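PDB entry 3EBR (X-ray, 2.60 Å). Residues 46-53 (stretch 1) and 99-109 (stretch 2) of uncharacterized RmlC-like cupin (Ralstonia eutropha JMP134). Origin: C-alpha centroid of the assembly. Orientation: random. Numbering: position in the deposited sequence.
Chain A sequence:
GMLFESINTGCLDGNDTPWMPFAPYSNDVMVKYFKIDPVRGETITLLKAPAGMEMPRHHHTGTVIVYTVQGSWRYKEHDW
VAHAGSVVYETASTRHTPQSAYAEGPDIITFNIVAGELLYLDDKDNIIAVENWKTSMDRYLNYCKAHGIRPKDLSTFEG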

# COMPACT_ATOMS: atom_id res chain seq x y z
N LEU A 46 11.29 -15.00 -6.28
CA LEU A 46 11.94 -15.25 -7.57
C LEU A 46 11.16 -16.47 -7.99
O LEU A 46 10.82 -17.30 -7.13
CB LEU A 46 13.43 -15.54 -7.50
CG LEU A 46 14.39 -14.35 -7.37
CD1 LEU A 46 15.77 -14.84 -7.00
CD2 LEU A 46 14.42 -13.53 -8.66
N LEU A 47 10.85 -16.58 -9.27
CA LEU A 47 10.07 -17.69 -9.80
C LEU A 47 10.74 -18.18 -11.08
O LEU A 47 10.81 -17.42 -12.04
CB LEU A 47 8.65 -17.20 -10.04
CG LEU A 47 7.50 -18.13 -10.42
CD1 LEU A 47 7.24 -19.17 -9.34
CD2 LEU A 47 6.25 -17.30 -10.67
N LYS A 48 11.28 -19.40 -11.07
CA LYS A 48 11.96 -20.03 -12.22
C LYS A 48 10.98 -20.96 -12.91
O LYS A 48 10.24 -21.69 -12.24
CB LYS A 48 13.24 -20.79 -11.79
CG LYS A 48 13.96 -21.63 -12.87
CD LYS A 48 15.32 -22.17 -12.38
N ALA A 49 10.96 -20.92 -14.25
CA ALA A 49 10.07 -21.77 -15.05
C ALA A 49 10.75 -22.15 -16.38
O ALA A 49 11.30 -21.27 -17.05
CB ALA A 49 8.76 -21.07 -15.31
N PRO A 50 10.73 -23.46 -16.75
CA PRO A 50 11.35 -23.82 -18.02
C PRO A 50 10.55 -23.32 -19.23
O PRO A 50 9.34 -23.06 -19.13
CB PRO A 50 11.36 -25.36 -17.98
CG PRO A 50 10.20 -25.70 -17.15
CD PRO A 50 10.19 -24.66 -16.08
N ALA A 51 11.26 -23.18 -20.36
CA ALA A 51 10.69 -22.71 -21.62
C ALA A 51 9.60 -23.64 -22.15
O ALA A 51 9.61 -24.84 -21.88
CB ALA A 51 11.79 -22.54 -22.67
N GLY A 52 8.70 -23.06 -22.94
CA GLY A 52 7.57 -23.77 -23.55
C GLY A 52 6.57 -24.37 -22.59
O GLY A 52 6.14 -25.51 -22.78
N MSE A 53 6.18 -23.61 -21.57
CA MSE A 53 5.22 -24.07 -20.56
C MSE A 53 4.08 -23.06 -20.39
O MSE A 53 4.33 -21.91 -20.04
CB MSE A 53 5.96 -24.30 -19.25
CG MSE A 53 5.14 -25.00 -18.18
SE MSE A 53 6.24 -25.41 -16.64
CE MSE A 53 4.83 -26.23 -15.51
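Stretch 2 99-109: QSAYAEGPDII

Stretch 2 meets stretch 1 twice, first as the end of one strand and again, after a loop, as the start of another. The second meeting is antiparallel: Lys-48 faces Ile-109 as a non-hydrogen-bonded pair, CA to CA 4.4 Å, and Ala-49 faces Ile-108 as a hydrogen-bonded pair, CA to CA 5.1 Å. That pair satisfies all four backbone groups it offers: Ala-49 N donates to Ile-108 O and Ile-108 N to Ala-49 O, both at 2.8 Å. Around this ring the carbonyls collect CA-H...O contacts, Lys-48 CA to Ile-108 O at 3.3 Å and Ile-109 CA to Leu-47 O at 3.5 Å. Side chains follow the alternation. Lys-48 and Ile-109 share one face, Lys-48 CG lying 3.4 Å from Ile-109 CD1, while Ala-49 and Ile-108 share the other.

Past Ala-49 the strand pairing stops, and residues 101-107 form a loop around Ala-51. Its CB points toward stretch 2 and sits 3.4 Å from Gly-105 O and 3.6 Å from Tyr-102 CE1, at the edge of the ring. The loop is braced internally: Tyr-102 OH donates to Pro-106 O at 2.7 Å, and Ser-100 OG to Tyr-102 O at 2.8 Å. Tyr-102 O also accepts a weak bond from Gly-52 N at 3.1 Å, so one carbonyl serves both stretches; Ser-100 OG lies equally near, 3.1 Å from Gly-52 N. Gly-52 fits on two counts, since its phi is positive and a CB on Gly-52 would fall 2.5 Å from Ala-103 O. At Gly-105, too, the backbone angles call for glycine, and a CB on Gly-105 would clash with Tyr-102 CE1 at 2.7 Å.

At the far end, Ser-100 N donates weakly to the O of selenomethionine Met-53 at 3.4 Å, and Gln-99 CA approaches that same Met-53 O at 3.6 Å.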

# COMPACT_ATOMS: atom_id res chain seq x y z
N GLN A 99 2.54 -17.55 -19.92
CA GLN A 99 3.18 -18.60 -20.70
C GLN A 99 4.47 -18.10 -21.31
O GLN A 99 4.68 -16.89 -21.46
CB GLN A 99 2.26 -19.12 -21.81
CG GLN A 99 1.81 -18.11 -22.87
CD GLN A 99 1.05 -18.78 -24.00
OE1 GLN A 99 1.35 -18.53 -25.17
NE2 GLN A 99 0.13 -19.69 -23.67
N SER A 100 5.30 -19.06 -21.68
CA SER A 100 6.58 -18.80 -22.28
C SER A 100 6.41 -18.22 -23.67
O SER A 100 5.52 -18.63 -24.42
CB SER A 100 7.37 -20.11 -22.35
OG SER A 100 8.66 -19.92 -22.89
N ALA A 101 7.27 -17.25 -24.02
CA ALA A 101 7.26 -16.60 -25.34
C ALA A 101 7.86 -17.46 -26.46
O ALA A 101 7.83 -17.03 -27.60
CB ALA A 101 8.00 -15.26 -25.27
N TYR A 102 8.44 -18.61 -26.12
CA TYR A 102 9.05 -19.54 -27.07
C TYR A 102 8.96 -20.99 -26.58
O TYR A 102 8.97 -21.23 -25.38
CB TYR A 102 10.50 -19.13 -27.36
CG TYR A 102 11.30 -18.74 -26.13
CD1 TYR A 102 11.78 -19.71 -25.24
CD2 TYR A 102 11.59 -17.40 -25.86
CE1 TYR A 102 12.50 -19.35 -24.09
CE2 TYR A 102 12.32 -17.03 -24.72
CZ TYR A 102 12.77 -18.01 -23.84
OH TYR A 102 13.49 -17.63 -22.73
N ALA A 103 8.87 -21.93 -27.51
CA ALA A 103 8.80 -23.36 -27.19
C ALA A 103 10.11 -23.93 -26.61
O ALA A 103 10.08 -24.94 -25.91
CB ALA A 103 8.42 -24.16 -28.43
N GLU A 104 11.23 -23.28 -26.89
CA GLU A 104 12.54 -23.70 -26.44
C GLU A 104 13.47 -22.50 -26.36
O GLU A 104 13.43 -21.63 -27.23
CB GLU A 104 13.07 -24.75 -27.41
CG GLU A 104 13.09 -24.30 -28.87
CD GLU A 104 13.33 -25.44 -29.82
OE1 GLU A 104 13.94 -26.46 -29.44
OE2 GLU A 104 12.90 -25.29 -30.98
N GLY A 105 14.29 -22.45 -25.31
CA GLY A 105 15.22 -21.35 -25.08
C GLY A 105 15.51 -21.20 -23.60
O GLY A 105 15.17 -22.11 -22.84
N PRO A 106 16.13 -20.07 -23.18
CA PRO A 106 16.45 -19.88 -21.75
C PRO A 106 15.26 -19.99 -20.81
O PRO A 106 14.13 -19.70 -21.20
CB PRO A 106 17.02 -18.45 -21.69
CG PRO A 106 16.88 -17.87 -23.04
CD PRO A 106 16.63 -18.96 -24.01
N ASP A 107 15.53 -20.45 -19.58
CA ASP A 107 14.49 -20.61 -18.57
C ASP A 107 14.07 -19.22 -18.12
O ASP A 107 14.90 -18.31 -18.10
CB ASP A 107 14.97 -21.45 -17.38
CG ASP A 107 15.38 -22.88 -17.79
OD1 ASP A 107 15.11 -23.31 -18.94
OD2 ASP A 107 15.98 -23.56 -16.93
N ILE A 108 12.80 -19.08 -17.78
CA ILE A 108 12.22 -17.81 -17.37
C ILE A 108 12.40 -17.63 -15.88
O ILE A 108 11.89 -18.45 -15.12
CB ILE A 108 10.70 -17.71 -17.72
CG1 ILE A 108 10.45 -17.68 -19.24
CG2 ILE A 108 10.08 -16.45 -17.12
CD1 ILE A 108 10.74 -18.95 -20.01
N ILE A 109 13.15 -16.60 -15.47
CA ILE A 109 13.36 -16.24 -14.07
C ILE A 109 12.69 -14.88 -13.93
O ILE A 109 12.97 -13.99 -14.74
CB ILE A 109 14.84 -16.11 -13.66
CG1 ILE A 109 15.68 -17.34 -14.05
CG2 ILE A 109 14.93 -15.86 -12.14
CD1 ILE A 109 15.31 -18.60 -13.36